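Local coordinates for protein 4-amino-4-deoxy-L-arabinose transferase or related glycosyltransferases of PMT family (Cupriavidus metallidurans, PDB 5EZM) that probably transfers 4-amino-4-deoxy-L-arabinose to lipid A, acting as a zinc-binding membrane glycosyltransferase of the GT-C fold, at residues D468-I473 with F495-P500; R52-P57 with Q109-V114; K374-M379 with A425-L430. All blocks are in the same frame, centred on the assembly; numbering follows the deposited sequence. Where two conformers were deposited one is given.

Contact 1 of 3, residues D468-I473 with F495-P500; sequences DIAPQI and FYLRHP
The backbones come nearest at Ala470 and Leu497, whose CA atoms lie 6.0 Å apart, where the first turn of helix 470-474 passes the last turn of helix 493-497. So close an approach suits the small Ala470: its methyl points across the gap and meets the CB of Tyr496 at 4.0 Å. The ring of Tyr496 leads away from Ala470, and its hydroxyl hydrogen-bonds to Glu107 and to the amide of Leu54. Leu497 does most of the touching from the other side. Its CG is anti to the carbonyl carbon (chi1 -71°), and the branch brings CD2 to 3.6 Å from Ala470 O and to 4.0 Å from Ile473 CB. Ile473, beta-branched and broad at its base, crosses Leu497 at about a right angle and offers CG2 to both leucine methyls. This apolar packing belongs to the C-terminal domain that follows the membrane helices, and it rests on the domain's mixed beta sheet, with Ile473 against Ala560 and Leu497 against Leu483. Just past Leu497, Arg498 takes positive phi (52°) and closes the helix with a Schellman motif. The carbonyl oxygen of Phe495 is gripped there twice, by Arg498 N at 3.0 Å and by Arg498 NH1 at 2.9 Å, from opposite faces of the carbonyl plane.

Contact 2 of 3, residues R52-P57 with Q109-V114; sequences RHLVGP and QARLAV
Arg111 reaches across to Arg52 and Leu54 from the junction where, just after Ala110, it leaves helix 107-110 and takes the N-cap position of helix 112-133. Arginine suits the place because it is long, and its flat end can take an apolar neighbour on a face while donating N-H groups at its rim. Its chain bends at chi3 (-101°) to lay the guanidinium among the residues of the loop 52-57. Leu54 CD2 sits over one face of that group, 3.8 Å above its plane, while Arg52 NH2 lies over the opposite face and His53 O at the edge. NH2 of Arg111 is placed to donate to Arg52 O, although the modelled separation is too short to be taken literally. This is where the loop after the first membrane helix of the GT-C fold meets both the helix junction at 107-112 and the C-terminal domain. The two guanidinium planes are 44° apart, and no hydrogen bond joins Arg52 NH2 to Arg111 NH1. Glu59 probably offsets their charges: it forms a salt bridge with Arg111 NH1 and a weak, long ion pair with Arg52, whose NH2 also bonds to His156 O. Arg111 NE hydrogen-bonds to Leu49 O, which further fixes the guanidinium, and helix 112-133 then continues as a predicted membrane span.

Contact 3 of 3, residues K374-M379 with A425-L430; sequences KQLIGM and AVARLL. With MPG ([(Z)-octadec-9-enyl] (2R)-2,3-bis(oxidanyl)propanoate), chain I; MPG ([(Z)-octadec-9-enyl] (2R)-2,3-bis(oxidanyl)propanoate), chain B.
The guanidinium of Arg428 has C1 of the chain B lipid at its edge, near its plane; the CB of the same side chain meets Leu376 CD1, while CG and CD lie along the lipid. Across on the other helix, the amide of Gln375 presents NE2 to the second lipid, 3.5 Å from C7 of the chain I molecule, and the same nitrogen makes a weak hydrogen bond to Gly301 O. The direct contact between the helices depends on Leu376, which points across and spreads its two methyls over different targets. CD1 rides on the backbone of the facing helix, 3.8 Å from Arg428 N, while CD2 reaches the methyl of Ala427 at 4.1 Å. A forked leucine opposite a compact alanine suits two helices whose CA atoms approach to 7.1 Å at Leu376 and Arg428. The segments belong to helices 369-389 and 403-430, consecutive along the chain and roughly antiparallel here, at the ends of two predicted membrane spans; helix 435-456 joins the packing through Tyr442, which touches Leu376. Beside this contact the chain B lipid enters between the helices, its C1 lying 3.9 Å from Ile377 CG1 and 3.7 Å from Arg428 CG. Arg428 sets its CG anti to the backbone N (chi1 180°) and then bends at chi2 (55°), which carries its aliphatic carbons alongside C1 before the charged end continues past it. Such a side chain, greasy at the base and cationic at its end, fits a position at the end of a membrane helix. On the far flank Gly378, having no side chain, admits the chain I lipid against its backbone, with C3 at 3.7 Å from Gly378 CA.

Overall arrangement
Contacts 1 and 2 are neighbours, with centres 16 Å apart: helix 493-497 serves both, since its Tyr496 and Phe495 also reach Leu54. Contact 3 stands apart, its nearest atoms about 20 Å from contact 2 and about 30 Å from contact 1, and shares no helix with either. The chemistry follows place. Contact 2, close to the centre of the chain and buried, is polar, its arginines met by Glu59 and by backbone carbonyls. Contact 1, partly buried in the C-terminal domain, is apolar packing beside a helix end. Contact 3 lies far from the centre of the chain and is also apolar, with Leu376 and Ala427 buried, Arg428 on the surface and bound lipids flanking the protein atoms.

Contact 1 of 3, residues D468-I473 with F495-P500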
loop_
_atom_site.group_PDB
_atom_site.type_symbol
_atom_site.label_atom_id
_atom_site.label_comp_id
_atom_site.label_asym_id
_atom_site.label_seq_id
_atom_site.Cartn_x
_atom_site.Cartn_y
_atom_site.Cartn_z
ATOM N N ASP A 468 -17.391 -10.401 -10.948
ATOM C CA ASP A 468 -18.706 -10.522 -11.572
ATOM C C ASP A 468 -18.943 -11.938 -12.091
ATOM O O ASP A 468 -20.015 -12.515 -11.876
ATOM C CB ASP A 468 -18.851 -9.501 -12.703
ATOM C CG ASP A 468 -19.047 -8.081 -12.194
ATOM O OD1 ASP A 468 -19.570 -7.909 -11.071
ATOM O OD2 ASP A 468 -18.685 -7.134 -12.925
ATOM N N ILE A 469 -17.954 -12.519 -12.778
ATOM C CA ILE A 469 -18.111 -13.869 -13.311
ATOM C C ILE A 469 -17.779 -14.941 -12.284
ATOM O O ILE A 469 -17.862 -16.135 -12.599
ATOM C CB ILE A 469 -17.242 -14.084 -14.567
ATOM C CG1 ILE A 469 -15.777 -14.286 -14.182
ATOM C CG2 ILE A 469 -17.402 -12.910 -15.519
ATOM C CD1 ILE A 469 -14.881 -14.593 -15.360
ATOM N N ALA A 470 -17.411 -14.557 -11.062
ATOM C CA ALA A 470 -17.146 -15.562 -10.033
ATOM C C ALA A 470 -18.386 -16.380 -9.675
ATOM O O ALA A 470 -18.271 -17.614 -9.582
ATOM C CB ALA A 470 -16.524 -14.899 -8.799
ATOM N N PRO A 471 -19.578 -15.796 -9.474
ATOM C CA PRO A 471 -20.739 -16.654 -9.160
ATOM C C PRO A 471 -21.073 -17.674 -10.239
ATOM O O PRO A 471 -21.428 -18.811 -9.909
ATOM C CB PRO A 471 -21.877 -15.641 -8.963
ATOM C CG PRO A 471 -21.201 -14.403 -8.532
ATOM C CD PRO A 471 -19.916 -14.370 -9.312
ATOM N N GLN A 472 -20.986 -17.298 -11.519
ATOM C CA GLN A 472 -21.225 -18.263 -12.592
ATOM C C GLN A 472 -20.274 -19.451 -12.491
ATOM O O GLN A 472 -20.689 -20.605 -12.650
ATOM C CB GLN A 472 -21.082 -17.583 -13.954
ATOM C CG GLN A 472 -22.164 -16.563 -14.265
ATOM C CD GLN A 472 -23.495 -17.211 -14.610
ATOM O OE1 GLN A 472 -23.551 -18.393 -14.955
ATOM N NE2 GLN A 472 -24.574 -16.436 -14.520
ATOM N N ILE A 473 -18.994 -19.185 -12.218
ATOM C CA ILE A 473 -18.003 -20.253 -12.129
ATOM C C ILE A 473 -18.235 -21.103 -10.889
ATOM O O ILE A 473 -18.122 -22.333 -10.933
ATOM C CB ILE A 473 -16.585 -19.654 -12.145
ATOM C CG1 ILE A 473 -16.370 -18.839 -13.418
ATOM C CG2 ILE A 473 -15.532 -20.749 -12.024
ATOM C CD1 ILE A 473 -15.079 -18.075 -13.430
ATOM N N PHE A 495 -9.173 -15.550 -5.326
ATOM C CA PHE A 495 -9.667 -15.067 -4.040
ATOM C C PHE A 495 -11.187 -15.067 -4.009
ATOM O O PHE A 495 -11.799 -15.559 -3.055
ATOM C CB PHE A 495 -9.135 -13.663 -3.749
ATOM C CG PHE A 495 -9.708 -13.044 -2.494
ATOM C CD1 PHE A 495 -9.161 -13.330 -1.251
ATOM C CD2 PHE A 495 -10.789 -12.178 -2.557
ATOM C CE1 PHE A 495 -9.685 -12.760 -0.095
ATOM C CE2 PHE A 495 -11.318 -11.603 -1.407
ATOM C CZ PHE A 495 -10.766 -11.894 -0.175
ATOM N N TYR A 496 -11.815 -14.507 -5.046
ATOM C CA TYR A 496 -13.273 -14.443 -5.068
ATOM C C TYR A 496 -13.898 -15.826 -5.180
ATOM O O TYR A 496 -15.034 -16.026 -4.733
ATOM C CB TYR A 496 -13.747 -13.541 -6.205
ATOM C CG TYR A 496 -13.596 -12.079 -5.875
ATOM C CD1 TYR A 496 -14.483 -11.453 -5.011
ATOM C CD2 TYR A 496 -12.557 -11.325 -6.411
ATOM C CE1 TYR A 496 -14.347 -10.116 -4.694
ATOM C CE2 TYR A 496 -12.414 -9.982 -6.099
ATOM C CZ TYR A 496 -13.314 -9.388 -5.239
ATOM O OH TYR A 496 -13.183 -8.059 -4.921
ATOM N N LEU A 497 -13.179 -16.793 -5.753
ATOM C CA LEU A 497 -13.685 -18.157 -5.810
ATOM C C LEU A 497 -13.412 -18.948 -4.538
ATOM O O LEU A 497 -13.972 -20.039 -4.380
ATOM C CB LEU A 497 -13.078 -18.894 -7.006
ATOM C CG LEU A 497 -13.580 -18.436 -8.373
ATOM C CD1 LEU A 497 -12.790 -19.104 -9.478
ATOM C CD2 LEU A 497 -15.063 -18.728 -8.516
ATOM N N ARG A 498 -12.587 -18.421 -3.631
ATOM C CA ARG A 498 -12.096 -19.170 -2.475
ATOM C C ARG A 498 -11.493 -20.496 -2.930
ATOM O O ARG A 498 -11.770 -21.563 -2.377
ATOM C CB ARG A 498 -13.206 -19.393 -1.442
ATOM C CG ARG A 498 -14.117 -18.195 -1.190
ATOM C CD ARG A 498 -13.409 -17.101 -0.419
ATOM N NE ARG A 498 -14.339 -16.145 0.182
ATOM C CZ ARG A 498 -14.610 -14.939 -0.313
ATOM N NH1 ARG A 498 -14.022 -14.530 -1.430
ATOM N NH2 ARG A 498 -15.465 -14.138 0.312
ATOM N N HIS A 499 -10.662 -20.422 -3.971
ATOM C CA HIS A 499 -10.156 -21.613 -4.643
ATOM C C HIS A 499 -8.823 -21.318 -5.327
ATOM O O HIS A 499 -8.751 -20.431 -6.186
ATOM C CB HIS A 499 -11.184 -22.112 -5.657
ATOM C CG HIS A 499 -10.903 -23.482 -6.187
ATOM N ND1 HIS A 499 -9.844 -23.752 -7.026
ATOM C CD2 HIS A 499 -11.552 -24.658 -6.010
ATOM C CE1 HIS A 499 -9.848 -25.035 -7.336
ATOM N NE2 HIS A 499 -10.875 -25.609 -6.734
ATOM N N PRO A 500 -7.758 -22.036 -4.985
ATOM C CA PRO A 500 -6.441 -21.729 -5.550
ATOM C C PRO A 500 -6.310 -22.195 -6.990
ATOM O O PRO A 500 -6.987 -23.119 -7.445
ATOM C CB PRO A 500 -5.471 -22.504 -4.645
ATOM C CG PRO A 500 -6.287 -22.951 -3.468
ATOM C CD PRO A 500 -7.682 -23.097 -3.973
#

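Contact 2 of 3, residues R52-P57 with Q109-V114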
loop_
_atom_site.group_PDB
_atom_site.type_symbol
_atom_site.label_atom_id
_atom_site.label_comp_id
_atom_site.label_asym_id
_atom_site.label_seq_id
_atom_site.Cartn_x
_atom_site.Cartn_y
_atom_site.Cartn_z
ATOM N N ARG A 52 -14.718 -0.952 -3.183
ATOM C CA ARG A 52 -14.047 -1.299 -4.424
ATOM C C ARG A 52 -13.722 -2.784 -4.414
ATOM O O ARG A 52 -13.390 -3.345 -3.365
ATOM C CB ARG A 52 -12.755 -0.494 -4.621
ATOM C CG ARG A 52 -12.920 1.014 -4.576
ATOM C CD ARG A 52 -11.585 1.720 -4.787
ATOM N NE ARG A 52 -10.600 1.365 -3.770
ATOM C CZ ARG A 52 -9.611 0.493 -3.950
ATOM N NH1 ARG A 52 -9.464 -0.118 -5.119
ATOM N NH2 ARG A 52 -8.764 0.232 -2.962
ATOM N N HIS A 53 -13.824 -3.419 -5.576
ATOM C CA HIS A 53 -13.320 -4.775 -5.705
ATOM C C HIS A 53 -11.796 -4.763 -5.700
ATOM O O HIS A 53 -11.156 -3.737 -5.948
ATOM C CB HIS A 53 -13.845 -5.428 -6.980
ATOM C CG HIS A 53 -15.303 -5.755 -6.930
ATOM N ND1 HIS A 53 -16.272 -4.921 -7.445
ATOM C CD2 HIS A 53 -15.960 -6.821 -6.414
ATOM C CE1 HIS A 53 -17.462 -5.461 -7.255
ATOM N NE2 HIS A 53 -17.301 -6.614 -6.629
ATOM N N LEU A 54 -11.214 -5.924 -5.408
ATOM C CA LEU A 54 -9.768 -6.020 -5.251
ATOM C C LEU A 54 -9.066 -5.799 -6.585
ATOM O O LEU A 54 -9.439 -6.388 -7.605
ATOM C CB LEU A 54 -9.382 -7.377 -4.668
ATOM C CG LEU A 54 -9.870 -7.664 -3.248
ATOM C CD1 LEU A 54 -9.349 -9.005 -2.774
ATOM C CD2 LEU A 54 -9.445 -6.554 -2.299
ATOM N N VAL A 55 -8.044 -4.951 -6.571
ATOM C CA VAL A 55 -7.309 -4.569 -7.769
ATOM C C VAL A 55 -6.005 -5.358 -7.792
ATOM O O VAL A 55 -5.139 -5.175 -6.928
ATOM C CB VAL A 55 -7.054 -3.057 -7.810
ATOM C CG1 VAL A 55 -6.085 -2.701 -8.931
ATOM C CG2 VAL A 55 -8.371 -2.307 -7.972
ATOM N N GLY A 56 -5.859 -6.236 -8.779
ATOM C CA GLY A 56 -4.631 -6.994 -8.941
ATOM C C GLY A 56 -3.499 -6.151 -9.495
ATOM O O GLY A 56 -3.741 -5.107 -10.099
ATOM N N PRO A 57 -2.251 -6.599 -9.304
ATOM C CA PRO A 57 -1.897 -7.838 -8.602
ATOM C C PRO A 57 -1.845 -7.726 -7.079
ATOM O O PRO A 57 -2.201 -8.691 -6.404
ATOM C CB PRO A 57 -0.503 -8.153 -9.151
ATOM C CG PRO A 57 0.063 -6.828 -9.505
ATOM C CD PRO A 57 -1.090 -5.998 -9.985
ATOM N N GLN A 109 -11.812 -6.181 4.938
ATOM C CA GLN A 109 -10.934 -6.921 5.837
ATOM C C GLN A 109 -9.556 -7.117 5.219
ATOM O O GLN A 109 -8.537 -7.053 5.917
ATOM C CB GLN A 109 -11.557 -8.270 6.195
ATOM C CG GLN A 109 -12.875 -8.172 6.953
ATOM C CD GLN A 109 -14.081 -8.203 6.038
ATOM O OE1 GLN A 109 -14.054 -7.651 4.936
ATOM N NE2 GLN A 109 -15.148 -8.856 6.487
ATOM N N ALA A 110 -9.502 -7.352 3.909
ATOM C CA ALA A 110 -8.222 -7.526 3.239
ATOM C C ALA A 110 -7.418 -6.234 3.180
ATOM O O ALA A 110 -6.197 -6.286 2.994
ATOM C CB ALA A 110 -8.446 -8.071 1.829
ATOM N N ARG A 111 -8.072 -5.083 3.330
ATOM C CA ARG A 111 -7.408 -3.787 3.336
ATOM C C ARG A 111 -7.226 -3.237 4.741
ATOM O O ARG A 111 -6.913 -2.054 4.898
ATOM C CB ARG A 111 -8.188 -2.787 2.480
ATOM C CG ARG A 111 -8.163 -3.114 0.990
ATOM C CD ARG A 111 -8.725 -1.986 0.149
ATOM N NE ARG A 111 -10.097 -2.240 -0.266
ATOM C CZ ARG A 111 -10.458 -2.563 -1.504
ATOM N NH1 ARG A 111 -9.544 -2.671 -2.459
ATOM N NH2 ARG A 111 -11.737 -2.773 -1.788
ATOM N N LEU A 112 -7.403 -4.072 5.766
ATOM C CA LEU A 112 -7.419 -3.568 7.135
ATOM C C LEU A 112 -6.017 -3.200 7.611
ATOM O O LEU A 112 -5.835 -2.193 8.309
ATOM C CB LEU A 112 -8.054 -4.610 8.054
ATOM C CG LEU A 112 -8.658 -4.084 9.351
ATOM C CD1 LEU A 112 -9.773 -3.097 9.045
ATOM C CD2 LEU A 112 -9.174 -5.236 10.197
ATOM N N ALA A 113 -5.014 -4.001 7.238
ATOM C CA ALA A 113 -3.646 -3.734 7.671
ATOM C C ALA A 113 -3.162 -2.375 7.181
ATOM O O ALA A 113 -2.517 -1.630 7.928
ATOM C CB ALA A 113 -2.717 -4.843 7.182
ATOM N N VAL A 114 -3.472 -2.027 5.930
ATOM C CA VAL A 114 -2.983 -0.759 5.399
ATOM C C VAL A 114 -3.755 0.415 5.988
ATOM O O VAL A 114 -3.185 1.494 6.198
ATOM C CB VAL A 114 -3.027 -0.766 3.859
ATOM C CG1 VAL A 114 -2.077 -1.817 3.322
ATOM C CG2 VAL A 114 -4.430 -1.024 3.356
#

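Contact 3 of 3, residues K374-M379 with A425-L430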
loop_
_atom_site.group_PDB
_atom_site.type_symbol
_atom_site.label_atom_id
_atom_site.label_comp_id
_atom_site.label_asym_id
_atom_site.label_seq_id
_atom_site.Cartn_x
_atom_site.Cartn_y
_atom_site.Cartn_z
ATOM N N LYS A 374 -2.588 32.614 -0.223
ATOM C CA LYS A 374 -1.814 32.299 -1.421
ATOM C C LYS A 374 -1.927 30.820 -1.768
ATOM O O LYS A 374 -2.209 30.452 -2.918
ATOM C CB LYS A 374 -0.346 32.679 -1.220
ATOM C CG LYS A 374 -0.077 34.145 -0.920
ATOM C CD LYS A 374 1.399 34.357 -0.609
ATOM C CE LYS A 374 1.775 35.828 -0.615
ATOM N NZ LYS A 374 0.928 36.629 0.308
ATOM N N GLN A 375 -1.715 29.953 -0.772
ATOM C CA GLN A 375 -1.814 28.518 -1.023
ATOM C C GLN A 375 -3.191 28.139 -1.557
ATOM O O GLN A 375 -3.301 27.354 -2.505
ATOM C CB GLN A 375 -1.496 27.735 0.251
ATOM C CG GLN A 375 -0.052 27.851 0.696
ATOM C CD GLN A 375 0.918 27.356 -0.358
ATOM O OE1 GLN A 375 0.610 26.438 -1.118
ATOM N NE2 GLN A 375 2.095 27.968 -0.414
ATOM N N LEU A 376 -4.253 28.695 -0.965
ATOM C CA LEU A 376 -5.607 28.387 -1.419
ATOM C C LEU A 376 -5.819 28.824 -2.860
ATOM O O LEU A 376 -6.516 28.148 -3.625
ATOM C CB LEU A 376 -6.637 29.056 -0.511
ATOM C CG LEU A 376 -6.832 28.448 0.872
ATOM C CD1 LEU A 376 -7.825 29.270 1.683
ATOM C CD2 LEU A 376 -7.306 27.021 0.724
ATOM N N ILE A 377 -5.241 29.964 -3.246
ATOM C CA ILE A 377 -5.364 30.422 -4.627
ATOM C C ILE A 377 -4.681 29.440 -5.570
ATOM O O ILE A 377 -5.273 28.984 -6.559
ATOM C CB ILE A 377 -4.787 31.839 -4.780
ATOM C CG1 ILE A 377 -5.637 32.846 -4.003
ATOM C CG2 ILE A 377 -4.705 32.215 -6.251
ATOM C CD1 ILE A 377 -5.104 34.255 -4.054
ATOM N N GLY A 378 -3.425 29.095 -5.273
ATOM C CA GLY A 378 -2.716 28.153 -6.126
ATOM C C GLY A 378 -3.444 26.827 -6.261
ATOM O O GLY A 378 -3.628 26.311 -7.370
ATOM N N MET A 379 -3.881 26.264 -5.130
ATOM C CA MET A 379 -4.537 24.962 -5.174
ATOM C C MET A 379 -5.894 25.037 -5.859
ATOM O O MET A 379 -6.318 24.068 -6.498
ATOM C CB MET A 379 -4.684 24.387 -3.767
ATOM C CG MET A 379 -5.052 22.914 -3.772
ATOM S SD MET A 379 -3.904 21.955 -4.782
ATOM C CE MET A 379 -4.749 20.379 -4.864
ATOM N N ALA A 425 -13.072 26.552 -1.401
ATOM C CA ALA A 425 -13.918 27.735 -1.278
ATOM C C ALA A 425 -14.356 27.955 0.165
ATOM O O ALA A 425 -14.228 29.062 0.704
ATOM C CB ALA A 425 -15.130 27.605 -2.199
ATOM N N VAL A 426 -14.876 26.909 0.811
ATOM C CA VAL A 426 -15.317 27.075 2.192
ATOM C C VAL A 426 -14.126 27.332 3.112
ATOM O O VAL A 426 -14.253 28.046 4.115
ATOM C CB VAL A 426 -16.157 25.862 2.644
ATOM C CG1 VAL A 426 -15.456 24.572 2.319
ATOM C CG2 VAL A 426 -16.462 25.939 4.130
ATOM N N ALA A 427 -12.949 26.795 2.779
ATOM C CA ALA A 427 -11.752 27.130 3.547
ATOM C C ALA A 427 -11.428 28.614 3.435
ATOM O O ALA A 427 -11.073 29.260 4.431
ATOM C CB ALA A 427 -10.567 26.286 3.080
ATOM N N ARG A 428 -11.554 29.175 2.229
ATOM C CA ARG A 428 -11.367 30.613 2.064
ATOM C C ARG A 428 -12.407 31.396 2.856
ATOM O O ARG A 428 -12.108 32.470 3.391
ATOM C CB ARG A 428 -11.424 30.988 0.582
ATOM C CG ARG A 428 -11.245 32.476 0.313
ATOM C CD ARG A 428 -9.959 32.994 0.934
ATOM N NE ARG A 428 -9.770 34.422 0.696
ATOM C CZ ARG A 428 -10.199 35.381 1.510
ATOM N NH1 ARG A 428 -10.848 35.068 2.624
ATOM N NH2 ARG A 428 -9.981 36.654 1.209
ATOM N N LEU A 429 -13.633 30.877 2.947
ATOM C CA LEU A 429 -14.641 31.541 3.768
ATOM C C LEU A 429 -14.301 31.463 5.251
ATOM O O LEU A 429 -14.628 32.383 6.010
ATOM C CB LEU A 429 -16.023 30.938 3.511
ATOM C CG LEU A 429 -16.746 31.426 2.254
ATOM C CD1 LEU A 429 -18.116 30.769 2.134
ATOM C CD2 LEU A 429 -16.868 32.944 2.256
ATOM N N LEU A 430 -13.644 30.390 5.683
ATOM C CA LEU A 430 -13.273 30.217 7.080
ATOM C C LEU A 430 -11.920 30.831 7.419
ATOM O O LEU A 430 -11.511 30.779 8.583
ATOM C CB LEU A 430 -13.268 28.728 7.448
ATOM C CG LEU A 430 -14.567 28.126 7.995
ATOM C CD1 LEU A 430 -14.958 28.799 9.301
ATOM C CD2 LEU A 430 -15.701 28.225 6.988
HETATM C C2 MPG I . 1.097 26.440 -6.349
HETATM C C3 MPG I . 0.854 27.460 -5.245
HETATM C C4 MPG I . 2.056 28.364 -5.022
HETATM C C5 MPG I . 1.883 29.260 -3.787
HETATM C C6 MPG I . 3.180 30.000 -3.430
HETATM C C7 MPG I . 3.030 30.861 -2.163
HETATM C C8 MPG I . 4.366 31.517 -1.737
HETATM C C1 MPG I . 0.010 25.362 -6.383
HETATM C C2 MPG B . -9.795 31.406 -4.019
HETATM C C3 MPG B . -10.879 30.339 -3.946
HETATM C C4 MPG B . -11.571 30.140 -5.285
HETATM C C5 MPG B . -12.723 29.125 -5.204
HETATM C C6 MPG B . -13.220 28.702 -6.594
HETATM C C7 MPG B . -14.226 27.540 -6.511
HETATM C C1 MPG B . -9.154 31.679 -2.655
#